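Local coordinates for GTP-binding protein (Pyrococcus horikoshii, PDB 1WXQ) that probably binds GTP, and may hydrolyse nucleotide, as a GTPase of the OBG type that also carries a TGS domain, at residues G40-I45 and I71-V76; T46-K51 and G67-P72; P59-Y64 and P340-M345; T360-G365 and V390-V395. All blocks are in the same frame, centred on the assembly; numbering follows the deposited sequence.

Contacts 1 and 2 are successive parts of one antiparallel pairing, strand 39-47 against strand 68-77 of the GTPase sheet; their centres lie about 14 Å apart and they share I71 and P72. Contact 3 joins the loop before strand 64-65 to residues 340-345, with its centre about 9 Å from that of contact 2 and 12 Å from that of contact 1. Its segments alternate along the chain with those of contacts 1 and 2, and because one lies in the G domain and the other in the TGS domain, it joins the two. Contact 4 comes later in sequence, inside the TGS domain, centred about 18 Å from contact 3, and reaches the same four-stranded sheet.

Contact 1 of 4, residues G40-I45 and I71-V76; sequences GVTYAI and IPVKMV
Y43 and P72 face each other at a non-hydrogen-bonded pair of two antiparallel strands, and the tyrosine ring lies against the proline with its edge. From CB, which is 4.1 Å from I71 O, CG turns beside the backbone N (chi1 -85°). CD1 then meets P72 N at 3.2 Å, CE1 reaches P72 CB at 3.3 Å, CZ is 4.1 Å from that same CB, and at the tip OH is 4.4 Å from it. V41 joins on this face, its CG2 beside P72 CB at 3.7 Å. The opposite face carries T42, A44, I71, V73 and M75. Here T42 CG2 packs on M75 CE (3.8 Å), the methyl of a selenomethionine, while T42 OG1 bonds to A20 O. Helix 305-316 covers this side through I309, which touches both T42 and M75.

Six backbone hydrogen bonds join the strands, two each for G40 with M75, T42 with V73 and A44 with I71; that from T42 N to V73 O is 2.9 Å long and nearly straight at 167°. On its other edge the 71-76 segment bonds to strand 2-7, as in the GTPase fold of the P-loop class. Proline has no N-H to donate, and at a non-hydrogen-bonded position P72 costs this pairing no backbone bond, while its apolar ring supplies the surface on which V41 and Y43 rest.

Contact 2 of 4, residues T46-K51 and G67-P72; sequences TDHPCK and GLALIP
T46 and A69 form a hydrogen-bonded antiparallel pair, with A69 N donating to T46 O at 2.7 Å and T46 N to A69 O at 3.2 Å. Two residues on, H48 N reaches G67 O at 3.2 Å, coming from above the carbonyl plane at an N-H...O angle of 145°. G67 has a positive phi of 68°, which glycine adopts readily, and lies just before the strand that begins at L68.

Around these bonds the side chains pack on two sides. H48 lays CB against A69 CB at 3.6 Å; with CG anti to the backbone N (chi1 178°), its ring starts out past the alanine methyl, which CD2 approaches obliquely at 4.0 Å. Beyond, the imidazole meets Y64 edge-to-face and also touches the ring of Y323. On the other side L68 CD2 lies 3.4 Å from T46 O and 3.3 Å from D47 OD1, a leucine branch against oxygen atoms. T46 touches P321 and A69 touches Y323, both of strand 319-325. The arrangement is the end of the antiparallel pair 39-47 and 68-77, where the first strand passes into loop; the pair probably corresponds to the second and third strands of a Ras-like GTPase fold.

Contact 3 of 4, residues P59-Y64 and P340-M345; sequences PQNYEY and PHVFLM
Y62 presses its CB against V342 CG1 at 3.6 Å, and ring atoms CG and CD1 come near the same methyl obliquely, the two side chains crossing at a slant. The ring presents its edge to the 340-345 segment, with CE1 3.2 Å from P340 O near the ring plane. At the tip the hydroxyl bonds to L339 O, and P59 CB covers part of one ring face.

P340 O is also the acceptor of the hydrogen bond that joins the segments: Q60 N donates to it at 3.0 Å, lying in the carbonyl plane with an N-H...O angle of 139°. The extended Q60 side chain lies beside P340, pointing the same way, and its amide meets the H341 imidazole with the planes 55° apart; Q60 NE2 and H341 NE2 are 3.6 Å from each other. N61 reaches across to the backbone near V342 N, and its amide is close to H341 in the model, though its exact placing is doubtful.

V342 continues inward to I71 of strand 68-77 and to Y323. The contact therefore docks the loop leading into edge strand 343-346 on a loop of the GTPase domain, a domain interface between an OBG-type G domain and a TGS domain, whose mixed four-stranded sheet is of the ubiquitin-like beta-grasp type.

Contact 4 of 4, residues T360-G365 and V390-V395; sequences TDLGKG and VKIVSV
S394 and L362 meet through a side-chain to backbone hydrogen bond, with S394 OG donating to L362 O at 3.0 Å, tilted 20° from the carbonyl plane. The serine OG is anti to its own carbonyl carbon (chi1 -38°), a turn that directs it at the last turn of the short helix. The same OG lies 3.5 Å from L362 CD1, so the leucine branch packs beside the bonded hydroxyl. Two residues back along the strand the two branched side chains cross: L362 CG touches I392 CG2 at 4.0 Å, and L362 CD2 comes to 4.1 Å from I392 CD1. At the other end V395 N donates to G365 O, although that oxygen is less certainly placed, and V395 CG1 rests near G365 CA.

The short helix packs on the C-terminal strand of a sheet consistent with the ubiquitin-like beta-grasp fold of TGS domains: strand 388-394 is an inner strand of the sheet, between 319-325, to which it is parallel, and 366-371, which is antiparallel. Helix 360-364 ends right before that last strand, and G365 makes the turn between them.

Within the helix, K364 N bonds to T360 O (2.8 Å) and G365 N to D361 O. I392 is buried among L354 and A355 of helix 351-358 and F366, while the backbone of V393 bonds to L367 and Y368 and that of V390 to Y323 and V325.

Contact 1 of 4, residues G40-I45 and I71-V76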
loop_
_atom_site.group_PDB
_atom_site.type_symbol
_atom_site.label_atom_id
_atom_site.label_comp_id
_atom_site.label_asym_id
_atom_site.label_seq_id
_atom_site.Cartn_x
_atom_site.Cartn_y
_atom_site.Cartn_z
ATOM N N GLY A 40 9.283 -3.785 -9.983
ATOM C CA GLY A 40 8.704 -5.062 -10.341
ATOM C C GLY A 40 7.211 -5.086 -10.127
ATOM O O GLY A 40 6.589 -4.050 -9.895
ATOM N N VAL A 41 6.636 -6.277 -10.216
ATOM C CA VAL A 41 5.207 -6.439 -10.029
ATOM C C VAL A 41 4.944 -7.580 -9.063
ATOM O O VAL A 41 5.462 -8.690 -9.222
ATOM C CB VAL A 41 4.505 -6.737 -11.366
ATOM C CG1 VAL A 41 5.110 -7.980 -12.012
ATOM C CG2 VAL A 41 3.020 -6.931 -11.138
ATOM N N THR A 42 4.170 -7.295 -8.028
ATOM C CA THR A 42 3.819 -8.317 -7.062
ATOM C C THR A 42 2.321 -8.455 -7.264
ATOM O O THR A 42 1.786 -7.906 -8.228
ATOM C CB THR A 42 4.145 -7.876 -5.621
ATOM O OG1 THR A 42 3.863 -8.953 -4.723
ATOM C CG2 THR A 42 3.323 -6.666 -5.225
ATOM N N TYR A 43 1.646 -9.177 -6.380
ATOM C CA TYR A 43 0.243 -9.442 -6.671
ATOM C C TYR A 43 -0.613 -9.346 -5.407
ATOM O O TYR A 43 -0.147 -9.523 -4.288
ATOM C CB TYR A 43 0.135 -10.851 -7.263
ATOM C CG TYR A 43 0.374 -10.813 -8.733
ATOM C CD1 TYR A 43 -0.509 -10.128 -9.563
ATOM C CD2 TYR A 43 1.439 -11.520 -9.291
ATOM C CE1 TYR A 43 -0.327 -10.143 -10.939
ATOM C CE2 TYR A 43 1.617 -11.542 -10.666
ATOM C CZ TYR A 43 0.738 -10.861 -11.489
ATOM O OH TYR A 43 0.926 -10.861 -12.856
ATOM N N ALA A 44 -1.900 -9.009 -5.613
ATOM C CA ALA A 44 -2.812 -8.920 -4.476
ATOM C C ALA A 44 -3.866 -10.028 -4.520
ATOM O O ALA A 44 -4.803 -10.011 -5.306
ATOM C CB ALA A 44 -3.486 -7.548 -4.508
ATOM N N ILE A 45 -3.661 -11.037 -3.653
ATOM C CA ILE A 45 -4.524 -12.213 -3.692
ATOM C C ILE A 45 -5.634 -12.151 -2.638
ATOM O O ILE A 45 -5.391 -12.076 -1.441
ATOM C CB ILE A 45 -3.643 -13.440 -3.457
ATOM C CG1 ILE A 45 -2.436 -13.398 -4.399
ATOM C CG2 ILE A 45 -4.437 -14.722 -3.763
ATOM C CD1 ILE A 45 -1.417 -14.498 -4.093
ATOM N N ILE A 71 -4.450 -9.795 -8.469
ATOM C CA ILE A 71 -4.404 -8.473 -9.079
ATOM C C ILE A 71 -2.996 -7.898 -8.961
ATOM O O ILE A 71 -2.475 -7.771 -7.863
ATOM C CB ILE A 71 -5.385 -7.542 -8.347
ATOM C CG1 ILE A 71 -6.642 -8.331 -7.962
ATOM C CG2 ILE A 71 -5.736 -6.351 -9.221
ATOM C CD1 ILE A 71 -7.580 -7.602 -7.016
ATOM N N PRO A 72 -2.364 -7.537 -10.093
ATOM C CA PRO A 72 -1.004 -6.971 -10.099
ATOM C C PRO A 72 -0.848 -5.599 -9.431
ATOM O O PRO A 72 -1.761 -4.780 -9.453
ATOM C CB PRO A 72 -0.640 -6.949 -11.588
ATOM C CG PRO A 72 -1.953 -6.762 -12.253
ATOM C CD PRO A 72 -2.857 -7.711 -11.472
ATOM N N VAL A 73 0.337 -5.370 -8.860
ATOM C CA VAL A 73 0.674 -4.150 -8.130
ATOM C C VAL A 73 2.150 -3.804 -8.275
ATOM O O VAL A 73 3.005 -4.654 -8.069
ATOM C CB VAL A 73 0.405 -4.335 -6.610
ATOM C CG1 VAL A 73 0.950 -3.138 -5.818
ATOM C CG2 VAL A 73 -1.083 -4.538 -6.363
ATOM N N LYS A 74 2.450 -2.549 -8.599
ATOM C CA LYS A 74 3.841 -2.123 -8.743
ATOM C C LYS A 74 4.566 -2.190 -7.407
ATOM O O LYS A 74 3.988 -1.885 -6.360
ATOM C CB LYS A 74 3.923 -0.688 -9.256
ATOM C CG LYS A 74 4.054 -0.536 -10.758
ATOM C CD LYS A 74 4.558 0.866 -11.107
ATOM C CE LYS A 74 5.883 1.153 -10.413
ATOM N NZ LYS A 74 6.337 2.542 -10.632
HETATM N N MSE A 75 5.841 -2.567 -7.456
HETATM C CA MSE A 75 6.662 -2.663 -6.262
HETATM C C MSE A 75 8.054 -2.137 -6.595
HETATM O O MSE A 75 8.598 -2.432 -7.659
HETATM C CB MSE A 75 6.725 -4.113 -5.776
HETATM C CG MSE A 75 7.395 -4.274 -4.427
HETATM SE SE MSE A 75 7.107 -6.011 -3.628
HETATM C CE MSE A 75 5.618 -5.549 -2.469
ATOM N N VAL A 76 8.624 -1.363 -5.678
ATOM C CA VAL A 76 9.924 -0.745 -5.863
ATOM C C VAL A 76 10.943 -1.182 -4.811
ATOM O O VAL A 76 10.646 -1.174 -3.615
ATOM C CB VAL A 76 9.767 0.791 -5.794
ATOM C CG1 VAL A 76 11.106 1.490 -6.028
ATOM C CG2 VAL A 76 8.744 1.239 -6.817
#

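Contact 2 of 4, residues T46-K51 and G67-P72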
loop_
_atom_site.group_PDB
_atom_site.type_symbol
_atom_site.label_atom_id
_atom_site.label_comp_id
_atom_site.label_asym_id
_atom_site.label_seq_id
_atom_site.Cartn_x
_atom_site.Cartn_y
_atom_site.Cartn_z
ATOM N N THR A 46 -6.842 -12.254 -3.167
ATOM C CA THR A 46 -8.043 -12.320 -2.351
ATOM C C THR A 46 -9.050 -13.166 -3.136
ATOM O O THR A 46 -8.756 -13.603 -4.243
ATOM C CB THR A 46 -8.593 -10.906 -2.075
ATOM O OG1 THR A 46 -9.697 -10.979 -1.160
ATOM C CG2 THR A 46 -9.033 -10.242 -3.375
ATOM N N ASP A 47 -10.219 -13.418 -2.569
ATOM C CA ASP A 47 -11.200 -14.240 -3.260
ATOM C C ASP A 47 -11.706 -13.634 -4.562
ATOM O O ASP A 47 -12.294 -12.558 -4.560
ATOM C CB ASP A 47 -12.405 -14.529 -2.354
ATOM C CG ASP A 47 -12.100 -15.553 -1.276
ATOM O OD1 ASP A 47 -11.324 -16.499 -1.551
ATOM O OD2 ASP A 47 -12.652 -15.416 -0.157
ATOM N N HIS A 48 -11.476 -14.329 -5.672
ATOM C CA HIS A 48 -11.961 -13.859 -6.966
ATOM C C HIS A 48 -13.473 -14.060 -6.952
ATOM O O HIS A 48 -13.963 -15.103 -6.523
ATOM C CB HIS A 48 -11.349 -14.665 -8.117
ATOM C CG HIS A 48 -11.849 -14.252 -9.469
ATOM N ND1 HIS A 48 -13.185 -14.282 -9.811
ATOM C CD2 HIS A 48 -11.195 -13.763 -10.550
ATOM C CE1 HIS A 48 -13.332 -13.828 -11.042
ATOM N NE2 HIS A 48 -12.141 -13.505 -11.514
ATOM N N PRO A 49 -14.234 -13.066 -7.425
ATOM C CA PRO A 49 -15.698 -13.101 -7.457
ATOM C C PRO A 49 -16.260 -14.482 -7.821
ATOM O O PRO A 49 -17.396 -14.821 -7.513
ATOM C CB PRO A 49 -16.182 -12.052 -8.457
ATOM C CG PRO A 49 -14.965 -11.441 -9.142
ATOM C CD PRO A 49 -13.779 -11.901 -8.170
ATOM N N CYS A 50 -15.445 -15.276 -8.542
ATOM C CA CYS A 50 -15.953 -16.559 -9.010
ATOM C C CYS A 50 -15.920 -17.624 -7.928
ATOM O O CYS A 50 -15.234 -18.636 -8.028
ATOM C CB CYS A 50 -15.138 -16.993 -10.232
ATOM S SG CYS A 50 -15.610 -16.082 -11.715
ATOM N N LYS A 51 -16.673 -17.339 -6.844
ATOM C CA LYS A 51 -17.028 -18.345 -5.847
ATOM C C LYS A 51 -18.524 -18.321 -5.492
ATOM O O LYS A 51 -18.913 -18.285 -4.330
ATOM C CB LYS A 51 -16.195 -18.055 -4.598
ATOM C CG LYS A 51 -15.897 -19.315 -3.789
ATOM C CD LYS A 51 -15.161 -18.998 -2.489
ATOM C CE LYS A 51 -16.096 -18.445 -1.409
ATOM N NZ LYS A 51 -15.371 -18.328 -0.147
ATOM N N GLY A 67 -9.960 -20.120 -7.698
ATOM C CA GLY A 67 -10.976 -19.333 -7.021
ATOM C C GLY A 67 -10.437 -18.099 -6.328
ATOM O O GLY A 67 -11.107 -17.519 -5.473
ATOM N N LEU A 68 -9.225 -17.695 -6.692
ATOM C CA LEU A 68 -8.611 -16.518 -6.097
ATOM C C LEU A 68 -8.186 -15.520 -7.164
ATOM O O LEU A 68 -7.729 -15.905 -8.245
ATOM C CB LEU A 68 -7.389 -16.908 -5.255
ATOM C CG LEU A 68 -7.617 -17.604 -3.905
ATOM C CD1 LEU A 68 -6.274 -17.999 -3.310
ATOM C CD2 LEU A 68 -8.375 -16.679 -2.955
ATOM N N ALA A 69 -8.336 -14.238 -6.849
ATOM C CA ALA A 69 -7.958 -13.176 -7.767
ATOM C C ALA A 69 -6.548 -12.665 -7.468
ATOM O O ALA A 69 -6.249 -12.250 -6.342
ATOM C CB ALA A 69 -8.956 -12.031 -7.669
ATOM N N LEU A 70 -5.674 -12.717 -8.467
ATOM C CA LEU A 70 -4.320 -12.212 -8.302
ATOM C C LEU A 70 -4.185 -10.921 -9.125
ATOM O O LEU A 70 -3.868 -10.948 -10.313
ATOM C CB LEU A 70 -3.292 -13.258 -8.746
ATOM C CG LEU A 70 -3.009 -14.394 -7.757
ATOM C CD1 LEU A 70 -4.213 -15.321 -7.642
ATOM C CD2 LEU A 70 -1.793 -15.170 -8.224
ATOM N N ILE A 71 -4.450 -9.795 -8.469
ATOM C CA ILE A 71 -4.404 -8.473 -9.079
ATOM C C ILE A 71 -2.996 -7.898 -8.961
ATOM O O ILE A 71 -2.475 -7.771 -7.863
ATOM C CB ILE A 71 -5.385 -7.542 -8.347
ATOM C CG1 ILE A 71 -6.642 -8.331 -7.962
ATOM C CG2 ILE A 71 -5.736 -6.351 -9.221
ATOM C CD1 ILE A 71 -7.580 -7.602 -7.016
ATOM N N PRO A 72 -2.364 -7.537 -10.093
ATOM C CA PRO A 72 -1.004 -6.971 -10.099
ATOM C C PRO A 72 -0.848 -5.599 -9.431
ATOM O O PRO A 72 -1.761 -4.780 -9.453
ATOM C CB PRO A 72 -0.640 -6.949 -11.588
ATOM C CG PRO A 72 -1.953 -6.762 -12.253
ATOM C CD PRO A 72 -2.857 -7.711 -11.472
#

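Contact 3 of 4, residues P59-Y64 and P340-M345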
loop_
_atom_site.group_PDB
_atom_site.type_symbol
_atom_site.label_atom_id
_atom_site.label_comp_id
_atom_site.label_asym_id
_atom_site.label_seq_id
_atom_site.Cartn_x
_atom_site.Cartn_y
_atom_site.Cartn_z
ATOM N N PRO A 59 -9.749 -13.402 -17.831
ATOM C CA PRO A 59 -8.975 -12.273 -17.307
ATOM C C PRO A 59 -8.024 -11.609 -18.291
ATOM O O PRO A 59 -7.428 -12.272 -19.136
ATOM C CB PRO A 59 -8.236 -12.893 -16.126
ATOM C CG PRO A 59 -7.969 -14.272 -16.617
ATOM C CD PRO A 59 -9.313 -14.657 -17.196
ATOM N N GLN A 60 -7.881 -10.293 -18.158
ATOM C CA GLN A 60 -7.004 -9.525 -19.026
ATOM C C GLN A 60 -6.026 -8.665 -18.229
ATOM O O GLN A 60 -4.820 -8.684 -18.497
ATOM C CB GLN A 60 -7.831 -8.652 -19.972
ATOM C CG GLN A 60 -8.924 -9.422 -20.704
ATOM C CD GLN A 60 -9.393 -8.726 -21.973
ATOM O OE1 GLN A 60 -10.311 -9.203 -22.653
ATOM N NE2 GLN A 60 -8.763 -7.598 -22.303
ATOM N N ASN A 61 -6.526 -7.916 -17.248
ATOM C CA ASN A 61 -5.558 -7.109 -16.517
ATOM C C ASN A 61 -5.010 -7.865 -15.305
ATOM O O ASN A 61 -4.046 -7.466 -14.664
ATOM C CB ASN A 61 -6.232 -5.792 -16.126
ATOM C CG ASN A 61 -7.537 -6.075 -15.427
ATOM O OD1 ASN A 61 -7.872 -7.217 -15.120
ATOM N ND2 ASN A 61 -8.301 -4.996 -15.184
ATOM N N TYR A 62 -5.688 -8.981 -14.973
ATOM C CA TYR A 62 -5.252 -9.773 -13.830
ATOM C C TYR A 62 -5.047 -11.253 -14.161
ATOM O O TYR A 62 -4.622 -11.628 -15.245
ATOM C CB TYR A 62 -6.329 -9.618 -12.757
ATOM C CG TYR A 62 -7.583 -10.284 -13.201
ATOM C CD1 TYR A 62 -8.300 -9.767 -14.277
ATOM C CD2 TYR A 62 -8.074 -11.396 -12.516
ATOM C CE1 TYR A 62 -9.492 -10.358 -14.670
ATOM C CE2 TYR A 62 -9.271 -11.980 -12.901
ATOM C CZ TYR A 62 -9.980 -11.462 -13.969
ATOM O OH TYR A 62 -11.165 -12.048 -14.367
ATOM N N GLU A 63 -5.330 -12.103 -13.157
ATOM C CA GLU A 63 -5.151 -13.537 -13.355
ATOM C C GLU A 63 -5.988 -14.351 -12.364
ATOM O O GLU A 63 -6.025 -14.075 -11.172
ATOM C CB GLU A 63 -3.666 -13.863 -13.175
ATOM C CG GLU A 63 -3.412 -15.358 -12.977
ATOM C CD GLU A 63 -1.960 -15.577 -12.610
ATOM O OE1 GLU A 63 -1.140 -14.731 -12.934
ATOM O OE2 GLU A 63 -1.660 -16.604 -12.004
ATOM N N TYR A 64 -6.607 -15.377 -12.947
ATOM C CA TYR A 64 -7.425 -16.309 -12.173
ATOM C C TYR A 64 -6.520 -17.390 -11.611
ATOM O O TYR A 64 -5.479 -17.697 -12.196
ATOM C CB TYR A 64 -8.497 -16.967 -13.044
ATOM C CG TYR A 64 -9.600 -17.629 -12.242
ATOM C CD1 TYR A 64 -10.237 -18.778 -12.706
ATOM C CD2 TYR A 64 -10.025 -17.087 -11.027
ATOM C CE1 TYR A 64 -11.271 -19.372 -11.976
ATOM C CE2 TYR A 64 -11.054 -17.669 -10.294
ATOM C CZ TYR A 64 -11.671 -18.812 -10.771
ATOM O OH TYR A 64 -12.683 -19.397 -10.044
ATOM N N PRO A 340 -13.635 -9.478 -17.584
ATOM C CA PRO A 340 -12.337 -9.104 -18.163
ATOM C C PRO A 340 -11.368 -8.304 -17.291
ATOM O O PRO A 340 -10.182 -8.638 -17.222
ATOM C CB PRO A 340 -12.727 -8.329 -19.424
ATOM C CG PRO A 340 -14.036 -8.949 -19.799
ATOM C CD PRO A 340 -14.727 -9.023 -18.462
ATOM N N HIS A 341 -11.851 -7.248 -16.643
ATOM C CA HIS A 341 -10.958 -6.437 -15.817
ATOM C C HIS A 341 -11.373 -6.244 -14.369
ATOM O O HIS A 341 -12.545 -6.363 -14.012
ATOM C CB HIS A 341 -10.751 -5.060 -16.443
ATOM C CG HIS A 341 -10.359 -5.106 -17.880
ATOM N ND1 HIS A 341 -11.274 -5.301 -18.891
ATOM C CD2 HIS A 341 -9.150 -4.991 -18.478
ATOM C CE1 HIS A 341 -10.645 -5.301 -20.053
ATOM N NE2 HIS A 341 -9.356 -5.116 -19.831
ATOM N N VAL A 342 -10.376 -5.933 -13.548
ATOM C CA VAL A 342 -10.577 -5.693 -12.130
ATOM C C VAL A 342 -9.854 -4.416 -11.757
ATOM O O VAL A 342 -8.724 -4.186 -12.186
ATOM C CB VAL A 342 -9.987 -6.828 -11.263
ATOM C CG1 VAL A 342 -8.509 -7.012 -11.585
ATOM C CG2 VAL A 342 -10.158 -6.497 -9.791
ATOM N N PHE A 343 -10.498 -3.591 -10.945
ATOM C CA PHE A 343 -9.864 -2.356 -10.514
ATOM C C PHE A 343 -9.842 -2.202 -8.997
ATOM O O PHE A 343 -10.798 -2.547 -8.294
ATOM C CB PHE A 343 -10.555 -1.156 -11.169
ATOM C CG PHE A 343 -10.305 -1.061 -12.652
ATOM C CD1 PHE A 343 -9.084 -0.608 -13.138
ATOM C CD2 PHE A 343 -11.273 -1.475 -13.564
ATOM C CE1 PHE A 343 -8.827 -0.570 -14.517
ATOM C CE2 PHE A 343 -11.026 -1.443 -14.945
ATOM C CZ PHE A 343 -9.803 -0.990 -15.419
ATOM N N LEU A 344 -8.712 -1.721 -8.500
ATOM C CA LEU A 344 -8.541 -1.468 -7.084
ATOM C C LEU A 344 -9.133 -0.069 -6.875
ATOM O O LEU A 344 -8.570 0.929 -7.330
ATOM C CB LEU A 344 -7.047 -1.478 -6.735
ATOM C CG LEU A 344 -6.215 -2.770 -6.615
ATOM C CD1 LEU A 344 -4.824 -2.530 -6.016
ATOM C CD2 LEU A 344 -7.006 -3.757 -5.767
HETATM N N MSE A 345 -10.287 -0.006 -6.223
HETATM C CA MSE A 345 -10.950 1.259 -5.941
HETATM C C MSE A 345 -10.779 1.614 -4.463
HETATM O O MSE A 345 -10.743 0.736 -3.607
HETATM C CB MSE A 345 -12.446 1.154 -6.239
HETATM C CG MSE A 345 -12.772 0.649 -7.632
HETATM SE SE MSE A 345 -11.823 1.662 -8.954
HETATM C CE MSE A 345 -12.799 3.333 -8.774
#

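Contact 4 of 4, residues T360-G365 and V390-V395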
loop_
_atom_site.group_PDB
_atom_site.type_symbol
_atom_site.label_atom_id
_atom_site.label_comp_id
_atom_site.label_asym_id
_atom_site.label_seq_id
_atom_site.Cartn_x
_atom_site.Cartn_y
_atom_site.Cartn_z
ATOM N N THR A 360 -12.214 8.368 -19.699
ATOM C CA THR A 360 -12.751 9.715 -19.524
ATOM C C THR A 360 -14.223 9.845 -19.936
ATOM O O THR A 360 -15.063 10.262 -19.130
ATOM C CB THR A 360 -11.934 10.767 -20.353
ATOM O OG1 THR A 360 -10.666 11.002 -19.737
ATOM C CG2 THR A 360 -12.683 12.091 -20.442
ATOM N N ASP A 361 -14.530 9.502 -21.188
ATOM C CA ASP A 361 -15.896 9.624 -21.687
ATOM C C ASP A 361 -16.899 8.779 -20.924
ATOM O O ASP A 361 -17.986 9.249 -20.600
ATOM C CB ASP A 361 -15.945 9.278 -23.167
ATOM C CG ASP A 361 -14.964 10.080 -23.966
ATOM O OD1 ASP A 361 -14.961 11.316 -23.809
ATOM O OD2 ASP A 361 -14.193 9.482 -24.747
ATOM N N LEU A 362 -16.544 7.532 -20.640
ATOM C CA LEU A 362 -17.447 6.678 -19.887
ATOM C C LEU A 362 -17.843 7.444 -18.633
ATOM O O LEU A 362 -19.017 7.519 -18.280
ATOM C CB LEU A 362 -16.763 5.368 -19.488
ATOM C CG LEU A 362 -17.657 4.134 -19.285
ATOM C CD1 LEU A 362 -18.331 3.795 -20.615
ATOM C CD2 LEU A 362 -16.835 2.931 -18.791
ATOM N N GLY A 363 -16.848 8.029 -17.975
ATOM C CA GLY A 363 -17.102 8.793 -16.768
ATOM C C GLY A 363 -17.938 10.030 -17.039
ATOM O O GLY A 363 -18.867 10.357 -16.294
ATOM N N LYS A 364 -17.613 10.727 -18.116
ATOM C CA LYS A 364 -18.350 11.929 -18.457
ATOM C C LYS A 364 -19.796 11.638 -18.828
ATOM O O LYS A 364 -20.716 12.238 -18.273
ATOM C CB LYS A 364 -17.650 12.669 -19.595
ATOM C CG LYS A 364 -16.356 13.330 -19.161
ATOM C CD LYS A 364 -16.602 14.276 -17.988
ATOM C CE LYS A 364 -15.413 15.175 -17.740
ATOM N NZ LYS A 364 -15.685 16.140 -16.646
ATOM N N GLY A 365 -20.000 10.713 -19.762
ATOM C CA GLY A 365 -21.354 10.385 -20.172
ATOM C C GLY A 365 -22.094 9.469 -19.214
ATOM O O GLY A 365 -23.075 8.844 -19.603
ATOM N N VAL A 390 -20.242 -4.692 -11.517
ATOM C CA VAL A 390 -21.075 -3.568 -11.932
ATOM C C VAL A 390 -21.208 -3.229 -13.416
ATOM O O VAL A 390 -20.242 -3.280 -14.160
ATOM C CB VAL A 390 -20.606 -2.286 -11.185
ATOM C CG1 VAL A 390 -21.193 -1.040 -11.835
ATOM C CG2 VAL A 390 -21.030 -2.359 -9.728
ATOM N N LYS A 391 -22.427 -2.868 -13.821
ATOM C CA LYS A 391 -22.721 -2.476 -15.200
ATOM C C LYS A 391 -22.812 -0.944 -15.289
ATOM O O LYS A 391 -23.613 -0.307 -14.596
ATOM C CB LYS A 391 -24.038 -3.118 -15.672
ATOM C CG LYS A 391 -24.631 -2.569 -16.991
ATOM C CD LYS A 391 -24.090 -2.829 -18.399
ATOM C CE LYS A 391 -24.524 -1.958 -19.583
ATOM N NZ LYS A 391 -25.721 -2.236 -20.374
ATOM N N ILE A 392 -21.974 -0.360 -16.139
ATOM C CA ILE A 392 -21.960 1.086 -16.319
ATOM C C ILE A 392 -22.751 1.519 -17.562
ATOM O O ILE A 392 -22.584 0.977 -18.657
ATOM C CB ILE A 392 -20.513 1.608 -16.425
ATOM C CG1 ILE A 392 -19.749 1.274 -15.134
ATOM C CG2 ILE A 392 -20.521 3.104 -16.685
ATOM C CD1 ILE A 392 -18.276 1.622 -15.169
ATOM N N VAL A 393 -23.618 2.506 -17.372
ATOM C CA VAL A 393 -24.438 3.030 -18.448
ATOM C C VAL A 393 -24.044 4.473 -18.725
ATOM O O VAL A 393 -24.213 5.344 -17.871
ATOM C CB VAL A 393 -25.923 2.977 -18.065
ATOM C CG1 VAL A 393 -26.772 3.589 -19.161
ATOM C CG2 VAL A 393 -26.331 1.542 -17.819
ATOM N N SER A 394 -23.516 4.723 -19.918
ATOM C CA SER A 394 -23.105 6.071 -20.283
ATOM C C SER A 394 -23.598 6.512 -21.646
ATOM O O SER A 394 -23.635 5.721 -22.587
ATOM C CB SER A 394 -21.580 6.184 -20.259
ATOM O OG SER A 394 -21.035 5.441 -19.188
ATOM N N VAL A 395 -23.977 7.785 -21.744
ATOM C CA VAL A 395 -24.426 8.350 -23.008
ATOM C C VAL A 395 -23.209 8.238 -23.931
ATOM O O VAL A 395 -22.087 8.594 -23.540
ATOM C CB VAL A 395 -24.837 9.832 -22.842
ATOM C CG1 VAL A 395 -23.621 10.686 -22.520
ATOM C CG2 VAL A 395 -25.531 10.322 -24.107
#